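Local coordinates for plasmin and fibronectin-binding protein A (Streptococcus pneumoniae, PDB 4MR0), which acts as a fibronectin-dependent surface adhesin and invasin, binding human fibronectin, plasmin, plasminogen and serum albumin, at residues 304-312 / 322-331; 168-179 / 211-222. All coordinates share one frame; numbering follows the deposited sequence.

Contact 1 of 2, residues 304-312 / 322-331; sequences SIQIEPLTR and DGKKSENVTI. With MN (manganese (II) ion), chain G.
Ile305 and Ile331 meet tip to tip, each with CG1 beside its backbone N (chi1 -63° and -48°) and CG2 anti to that N; CD1 of Ile305 comes 3.8 Å from CG2 of Ile331, while CD1 of Ile331 meets CG2 of Ile305. One step along, Ile307 and Val329 slide past each other in opposite directions, with Ile307 CD1 3.9 Å from Val329 CG1. Ile272 and Ile364 add to this packing, which belongs to the interior of a parallel beta-helix.

Beyond Ile307 hydrogen bonds join the packing. Ser326 OG lies 3.0 Å from Glu308 O, but Ile272 O competes for its single proton, while Ser275 N supplies a further hydrogen bond. The backbone then takes over: Leu310 N donates to Lys324 O at 2.7 Å (151° at the hydrogen), and Gly323 N returns a weak bond to Leu310 O. A water reinforces this end, donating to Leu310 O and accepting from Lys324 N. Thr311 CG2 rests against Gly323 CA.

The CB of Glu308 points away from 322-331, and its carboxylate binds manganese through both oxygens, OE1 at 2.6 Å and OE2 at 2.3 Å from the ion. Gln306, its chain extended, adds OE1 at 2.2 Å from the same metal; Gln271 and Gly314 provide the other protein ligands.

Over four consecutive residues, 305-308, apolar packing thus alternates with all-oxygen metal binding. Glu308 is engaged at two places, its carboxylate by the metal and its carbonyl close to Ser326, which probably limits the freedom of the manganese ligand.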
# COMPACT_ATOMS: atom_id res chain seq x y z
N SER A 304 5.29 -0.06 -0.70
CA SER A 304 5.79 0.75 -1.81
C SER A 304 5.13 2.12 -1.83
O SER A 304 5.73 3.12 -2.23
CB SER A 304 5.56 0.01 -3.13
OG SER A 304 6.35 -1.17 -3.14
N ILE A 305 3.87 2.17 -1.40
CA ILE A 305 3.15 3.43 -1.28
C ILE A 305 2.55 3.42 0.12
O ILE A 305 1.59 2.70 0.39
CB ILE A 305 2.01 3.59 -2.30
CG1 ILE A 305 2.58 3.60 -3.73
CG2 ILE A 305 1.27 4.89 -2.04
CD1 ILE A 305 1.51 3.72 -4.81
N GLN A 306 3.14 4.22 1.00
CA GLN A 306 2.65 4.31 2.37
C GLN A 306 1.82 5.57 2.50
O GLN A 306 2.21 6.64 2.03
CB GLN A 306 3.84 4.35 3.34
CG GLN A 306 3.46 4.48 4.81
CD GLN A 306 4.67 4.50 5.72
OE1 GLN A 306 5.69 5.11 5.39
NE2 GLN A 306 4.57 3.85 6.87
N ILE A 307 0.66 5.44 3.13
CA ILE A 307 -0.25 6.55 3.36
C ILE A 307 -0.35 6.58 4.88
O ILE A 307 -0.88 5.66 5.50
CB ILE A 307 -1.62 6.26 2.73
CG1 ILE A 307 -1.45 6.02 1.23
CG2 ILE A 307 -2.58 7.43 2.99
CD1 ILE A 307 -2.69 5.44 0.55
N GLU A 308 0.14 7.66 5.48
CA GLU A 308 0.18 7.71 6.93
C GLU A 308 -0.05 9.10 7.49
O GLU A 308 -0.08 10.09 6.75
CB GLU A 308 1.57 7.26 7.36
CG GLU A 308 2.64 8.27 6.91
CD GLU A 308 4.06 7.72 6.91
OE1 GLU A 308 4.42 6.99 7.86
OE2 GLU A 308 4.81 8.04 5.97
N PRO A 309 -0.26 9.19 8.81
CA PRO A 309 -0.47 10.50 9.44
C PRO A 309 0.93 11.09 9.55
O PRO A 309 1.92 10.37 9.41
CB PRO A 309 -1.10 10.15 10.79
CG PRO A 309 -0.57 8.78 11.08
CD PRO A 309 -0.65 8.10 9.73
N LEU A 310 1.03 12.38 9.82
CA LEU A 310 2.33 13.03 9.90
C LEU A 310 2.95 13.08 11.30
O LEU A 310 2.58 13.91 12.13
CB LEU A 310 2.21 14.45 9.31
CG LEU A 310 3.47 15.29 9.09
CD1 LEU A 310 4.46 14.57 8.19
CD2 LEU A 310 3.06 16.63 8.46
N THR A 311 3.88 12.16 11.54
CA THR A 311 4.59 12.08 12.82
C THR A 311 6.07 11.89 12.52
O THR A 311 6.44 11.47 11.42
CB THR A 311 4.12 10.87 13.69
OG1 THR A 311 4.53 9.64 13.07
CG2 THR A 311 2.60 10.89 13.84
N ARG A 312 6.93 12.19 13.48
CA ARG A 312 8.36 12.04 13.26
C ARG A 312 8.74 10.56 13.13
O ARG A 312 9.66 10.21 12.40
CB ARG A 312 9.13 12.72 14.40
CG ARG A 312 8.92 14.23 14.41
CD ARG A 312 9.60 14.92 15.59
NE ARG A 312 11.05 14.88 15.52
CZ ARG A 312 11.86 15.46 16.40
NH1 ARG A 312 11.34 16.13 17.42
NH2 ARG A 312 13.17 15.37 16.26
N ASP A 322 2.36 16.28 15.06
CA ASP A 322 1.04 16.29 15.68
C ASP A 322 0.03 15.29 15.11
O ASP A 322 -1.16 15.38 15.40
CB ASP A 322 0.43 17.70 15.71
CG ASP A 322 0.45 18.37 14.36
OD1 ASP A 322 0.17 17.70 13.34
OD2 ASP A 322 0.72 19.59 14.32
N GLY A 323 0.51 14.35 14.31
CA GLY A 323 -0.36 13.33 13.75
C GLY A 323 -1.39 13.74 12.71
O GLY A 323 -2.44 13.09 12.59
N LYS A 324 -1.11 14.80 11.96
CA LYS A 324 -2.03 15.27 10.91
C LYS A 324 -2.33 14.11 9.95
O LYS A 324 -1.43 13.42 9.50
CB LYS A 324 -1.38 16.43 10.16
CG LYS A 324 -2.28 17.15 9.17
CD LYS A 324 -1.53 18.28 8.50
CE LYS A 324 -2.42 19.05 7.56
NZ LYS A 324 -2.96 18.17 6.49
N LYS A 325 -3.60 13.91 9.64
CA LYS A 325 -3.97 12.81 8.75
C LYS A 325 -3.77 13.14 7.28
O LYS A 325 -3.58 14.30 6.91
CB LYS A 325 -5.43 12.43 8.95
CG LYS A 325 -6.43 13.45 8.38
CD LYS A 325 -7.86 12.90 8.48
CE LYS A 325 -8.90 13.91 8.01
NZ LYS A 325 -10.28 13.33 8.14
N SER A 326 -3.76 12.09 6.46
CA SER A 326 -3.69 12.24 5.02
C SER A 326 -5.17 12.09 4.69
O SER A 326 -5.90 11.39 5.40
CB SER A 326 -2.87 11.13 4.38
OG SER A 326 -1.49 11.43 4.50
N GLU A 327 -5.63 12.73 3.62
CA GLU A 327 -7.05 12.69 3.32
C GLU A 327 -7.28 12.82 1.82
O GLU A 327 -6.55 13.53 1.14
CB GLU A 327 -7.70 13.84 4.09
CG GLU A 327 -9.12 14.21 3.72
CD GLU A 327 -9.58 15.44 4.47
OE1 GLU A 327 -8.73 16.15 5.05
OE2 GLU A 327 -10.80 15.72 4.47
N ASN A 328 -8.29 12.12 1.31
CA ASN A 328 -8.59 12.14 -0.12
C ASN A 328 -7.37 11.68 -0.92
O ASN A 328 -6.87 12.41 -1.79
CB ASN A 328 -9.01 13.55 -0.57
CG ASN A 328 -10.15 14.12 0.26
OD1 ASN A 328 -10.91 13.38 0.89
ND2 ASN A 328 -10.29 15.45 0.24
N VAL A 329 -6.89 10.48 -0.63
CA VAL A 329 -5.75 9.92 -1.35
C VAL A 329 -6.29 8.82 -2.25
O VAL A 329 -7.04 7.95 -1.80
CB VAL A 329 -4.71 9.32 -0.38
CG1 VAL A 329 -3.50 8.82 -1.17
CG2 VAL A 329 -4.28 10.36 0.64
N THR A 330 -5.92 8.86 -3.52
CA THR A 330 -6.38 7.86 -4.48
C THR A 330 -5.21 7.29 -5.28
O THR A 330 -4.43 8.04 -5.88
CB THR A 330 -7.40 8.46 -5.51
OG1 THR A 330 -8.53 9.01 -4.83
CG2 THR A 330 -7.88 7.37 -6.48
N ILE A 331 -5.10 5.97 -5.26
CA ILE A 331 -4.07 5.26 -6.01
C ILE A 331 -4.93 4.52 -7.03
O ILE A 331 -5.82 3.78 -6.65
CB ILE A 331 -3.32 4.22 -5.14
CG1 ILE A 331 -2.88 4.86 -3.82
CG2 ILE A 331 -2.09 3.71 -5.90
CD1 ILE A 331 -1.92 6.03 -3.98
MN MN G . 6.63 6.77 6.56
O HOH W 1 1.72 16.43 11.94

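Contact 2 of 2, residues 168-179 / 211-222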
# COMPACT_ATOMS: atom_id res chain seq x y z
N SER A 168 5.66 24.59 -4.30
CA SER A 168 4.28 24.86 -4.64
C SER A 168 4.13 25.43 -6.05
O SER A 168 4.97 26.23 -6.50
CB SER A 168 3.66 25.84 -3.64
OG SER A 168 3.43 25.22 -2.39
N HIS A 169 3.07 25.03 -6.72
CA HIS A 169 2.74 25.49 -8.06
C HIS A 169 3.78 25.15 -9.13
O HIS A 169 3.99 25.93 -10.07
CB HIS A 169 2.46 27.00 -8.03
CG HIS A 169 1.41 27.39 -7.04
ND1 HIS A 169 0.10 26.97 -7.14
CD2 HIS A 169 1.48 28.11 -5.89
CE1 HIS A 169 -0.59 27.41 -6.11
NE2 HIS A 169 0.22 28.10 -5.33
N THR A 170 4.43 24.00 -9.00
CA THR A 170 5.40 23.57 -10.00
C THR A 170 4.85 22.29 -10.63
O THR A 170 4.22 21.48 -9.95
CB THR A 170 6.80 23.30 -9.39
OG1 THR A 170 6.72 22.27 -8.40
CG2 THR A 170 7.35 24.57 -8.76
N HIS A 171 5.09 22.13 -11.92
CA HIS A 171 4.59 20.96 -12.64
C HIS A 171 5.67 20.38 -13.54
O HIS A 171 6.03 20.97 -14.56
CB HIS A 171 3.36 21.36 -13.45
CG HIS A 171 2.37 22.16 -12.66
ND1 HIS A 171 2.39 23.54 -12.63
CD2 HIS A 171 1.40 21.77 -11.79
CE1 HIS A 171 1.48 23.97 -11.77
NE2 HIS A 171 0.87 22.92 -11.25
N LEU A 172 6.18 19.22 -13.15
CA LEU A 172 7.24 18.55 -13.89
C LEU A 172 6.68 17.52 -14.87
O LEU A 172 5.80 16.74 -14.53
CB LEU A 172 8.22 17.86 -12.93
CG LEU A 172 9.23 18.75 -12.19
CD1 LEU A 172 8.51 19.88 -11.47
CD2 LEU A 172 10.04 17.91 -11.21
N GLU A 173 7.21 17.56 -16.09
CA GLU A 173 6.82 16.64 -17.14
C GLU A 173 8.11 16.05 -17.69
O GLU A 173 9.02 16.79 -18.08
CB GLU A 173 6.09 17.39 -18.26
CG GLU A 173 5.50 16.47 -19.33
CD GLU A 173 5.05 17.22 -20.57
OE1 GLU A 173 4.82 18.45 -20.49
OE2 GLU A 173 4.92 16.58 -21.64
N LEU A 174 8.21 14.73 -17.70
CA LEU A 174 9.40 14.07 -18.20
C LEU A 174 9.12 13.27 -19.44
O LEU A 174 8.07 12.64 -19.56
CB LEU A 174 10.01 13.15 -17.14
CG LEU A 174 10.44 13.82 -15.83
CD1 LEU A 174 9.23 14.01 -14.92
CD2 LEU A 174 11.50 12.97 -15.14
N ASN A 175 10.07 13.31 -20.37
CA ASN A 175 9.96 12.57 -21.61
C ASN A 175 9.87 11.09 -21.25
O ASN A 175 10.33 10.66 -20.20
CB ASN A 175 11.20 12.84 -22.47
CG ASN A 175 11.17 12.12 -23.80
OD1 ASN A 175 11.49 10.93 -23.89
ND2 ASN A 175 10.76 12.83 -24.85
N GLU A 176 9.25 10.32 -22.13
CA GLU A 176 9.10 8.89 -21.91
C GLU A 176 10.47 8.24 -21.69
O GLU A 176 10.60 7.29 -20.92
CB GLU A 176 8.40 8.27 -23.12
CG GLU A 176 8.21 9.25 -24.28
CD GLU A 176 7.25 10.39 -23.95
OE1 GLU A 176 7.67 11.57 -24.02
OE2 GLU A 176 6.08 10.11 -23.62
N LYS A 177 11.49 8.76 -22.37
CA LYS A 177 12.83 8.21 -22.24
C LYS A 177 13.71 9.01 -21.28
O LYS A 177 14.94 8.93 -21.34
CB LYS A 177 13.50 8.10 -23.61
CG LYS A 177 12.74 7.17 -24.56
CD LYS A 177 13.68 6.42 -25.49
CE LYS A 177 14.26 7.32 -26.58
NZ LYS A 177 13.22 7.68 -27.59
N ALA A 178 13.07 9.77 -20.40
CA ALA A 178 13.79 10.54 -19.39
C ALA A 178 13.78 9.69 -18.12
O ALA A 178 12.73 9.21 -17.69
CB ALA A 178 13.10 11.88 -19.14
N THR A 179 14.97 9.49 -17.55
CA THR A 179 15.11 8.70 -16.33
C THR A 179 15.84 9.50 -15.25
O THR A 179 16.91 10.06 -15.49
CB THR A 179 15.91 7.40 -16.57
OG1 THR A 179 15.17 6.53 -17.44
CG2 THR A 179 16.18 6.68 -15.26
N THR A 211 2.42 23.02 1.46
CA THR A 211 2.75 23.22 0.05
C THR A 211 1.53 22.74 -0.72
O THR A 211 0.67 22.05 -0.16
CB THR A 211 3.98 22.40 -0.39
OG1 THR A 211 3.78 21.02 -0.04
CG2 THR A 211 5.25 22.93 0.27
N GLU A 212 1.44 23.10 -1.99
CA GLU A 212 0.28 22.69 -2.75
C GLU A 212 0.43 22.89 -4.25
O GLU A 212 1.33 23.60 -4.72
CB GLU A 212 -0.95 23.47 -2.27
CG GLU A 212 -0.94 24.94 -2.67
CD GLU A 212 -2.15 25.70 -2.15
OE1 GLU A 212 -2.11 26.19 -1.00
OE2 GLU A 212 -3.16 25.78 -2.89
N ASP A 213 -0.47 22.24 -4.99
CA ASP A 213 -0.51 22.34 -6.44
C ASP A 213 0.82 21.91 -7.07
O ASP A 213 1.51 22.71 -7.70
CB ASP A 213 -0.86 23.78 -6.83
CG ASP A 213 -1.10 23.94 -8.31
OD1 ASP A 213 -1.62 22.98 -8.94
OD2 ASP A 213 -0.78 25.02 -8.84
N ILE A 214 1.16 20.65 -6.87
CA ILE A 214 2.40 20.09 -7.41
C ILE A 214 2.04 18.89 -8.28
O ILE A 214 1.24 18.05 -7.87
CB ILE A 214 3.34 19.62 -6.28
CG1 ILE A 214 3.71 20.80 -5.38
CG2 ILE A 214 4.59 18.99 -6.86
CD1 ILE A 214 4.41 20.40 -4.09
N SER A 215 2.62 18.80 -9.47
CA SER A 215 2.35 17.66 -10.33
C SER A 215 3.65 17.14 -10.91
O SER A 215 4.61 17.89 -11.12
CB SER A 215 1.37 18.03 -11.46
OG SER A 215 1.90 19.02 -12.33
N TYR A 216 3.69 15.83 -11.12
CA TYR A 216 4.86 15.14 -11.67
C TYR A 216 4.33 14.09 -12.64
O TYR A 216 3.54 13.23 -12.25
CB TYR A 216 5.64 14.49 -10.53
CG TYR A 216 6.96 13.89 -10.93
CD1 TYR A 216 7.03 12.68 -11.63
CD2 TYR A 216 8.17 14.52 -10.61
CE1 TYR A 216 8.25 12.11 -11.99
CE2 TYR A 216 9.39 13.97 -10.97
CZ TYR A 216 9.43 12.77 -11.66
OH TYR A 216 10.63 12.22 -12.02
N SER A 217 4.76 14.14 -13.90
CA SER A 217 4.27 13.18 -14.88
C SER A 217 5.32 12.69 -15.86
O SER A 217 6.15 13.46 -16.33
CB SER A 217 3.13 13.82 -15.69
OG SER A 217 2.33 14.67 -14.90
N GLY A 218 5.26 11.40 -16.18
CA GLY A 218 6.16 10.82 -17.15
C GLY A 218 7.53 10.33 -16.71
O GLY A 218 7.98 10.58 -15.59
N GLY A 219 8.17 9.59 -17.62
CA GLY A 219 9.49 9.08 -17.36
C GLY A 219 9.62 7.92 -16.38
O GLY A 219 8.66 7.22 -16.04
N THR A 220 10.85 7.75 -15.91
CA THR A 220 11.19 6.70 -14.98
C THR A 220 11.99 7.30 -13.85
O THR A 220 12.68 8.31 -14.03
CB THR A 220 12.08 5.63 -15.67
OG1 THR A 220 11.35 5.01 -16.74
CG2 THR A 220 12.53 4.57 -14.68
N ILE A 221 11.87 6.70 -12.67
CA ILE A 221 12.66 7.12 -11.52
C ILE A 221 13.34 5.83 -11.09
O ILE A 221 12.67 4.91 -10.63
CB ILE A 221 11.81 7.65 -10.35
CG1 ILE A 221 11.10 8.95 -10.76
CG2 ILE A 221 12.70 7.91 -9.14
CD1 ILE A 221 10.21 9.55 -9.66
N ASP A 222 14.65 5.74 -11.31
CA ASP A 222 15.41 4.56 -10.93
C ASP A 222 15.86 4.79 -9.50
O ASP A 222 16.80 5.54 -9.24
CB ASP A 222 16.64 4.43 -11.84
CG ASP A 222 17.37 3.11 -11.66
OD1 ASP A 222 17.25 2.50 -10.58
OD2 ASP A 222 18.07 2.68 -12.61
O HOH W 2 3.19 17.53 -14.23
O HOH W 3 12.41 6.52 -18.86
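Strands 170-174 and 211-217 run parallel, 3° apart with their axes 4.7 Å from each other, and the ladder through Leu172 and Tyr216 is stitched by alternating bonds such as Leu172 N to Ser215 O and Ser217 N to Leu172 O.

At its start, Glu212 N donates to Ser168 OG, and His169 N to Glu212 O. Asp213 then serves two imidazoles. Its OD2 accepts from His169 ND1 at 2.7 Å through the anti lone pair; the oxygen lies near the ring plane, although ring and carboxylate are turned 65° against each other. OD1 takes a weak but straight bond from His171 NE2 at 3.4 Å.

Further along, His171, Ser215, Glu173 and Ser217 line one face of the ladder, where a water joins Leu172 O, Ser215 OG and Ser217 OG. Leu172, Ile214 and Tyr216 lie on the other. Tyr216 holds CG anti to its backbone N (chi1 -173°), which sends the ring along the sheet to Leu172 and Leu174. Leu174 CD1 sits over one ring face in a CH-pi contact, 3.8 Å from the ring centroid, while Leu172 CD2 comes within 3.9 Å of Tyr216 CD2. Phe246 and Phe194 meet the same tyrosine edge-to-face.

After the type I turn of Asn175 to Ala178 the pairing resumes, with Thr220 N bonded to Ala178 O at 3.0 Å. Thr179 and Thr220 lie side by side, their hydroxyls both donating to a water that in turn donates to Glu176 O and Ala178 O.

Two adjoining coils of the beta-helix are therefore joined by backbone and side chains alike, and sharing one carboxylate between two imidazoles would probably limit the rotation of Asp213.

In the fold
Both contacts lie in the beta-helical part of the longer, cell-wall-anchored adhesin, a right-handed parallel beta-helix as in pectate lyase-like proteins. They follow in series along the chain: contact 2 nearer the N-terminus, contact 1 further along the solenoid. Their centres are 21 Å apart and their nearest atoms about 9 Å, so they do not touch. Parallel pairing connects them, since 211-217 pairs with 243-252, that strand with 270-273, and that one with 306-308. Contact 1 contributes Gln306 and Glu308 to a manganese site, whereas contact 2 holds none of the protein's known metal ligands, and the side chain of Asp222 is about 13 Å from a bound manganese.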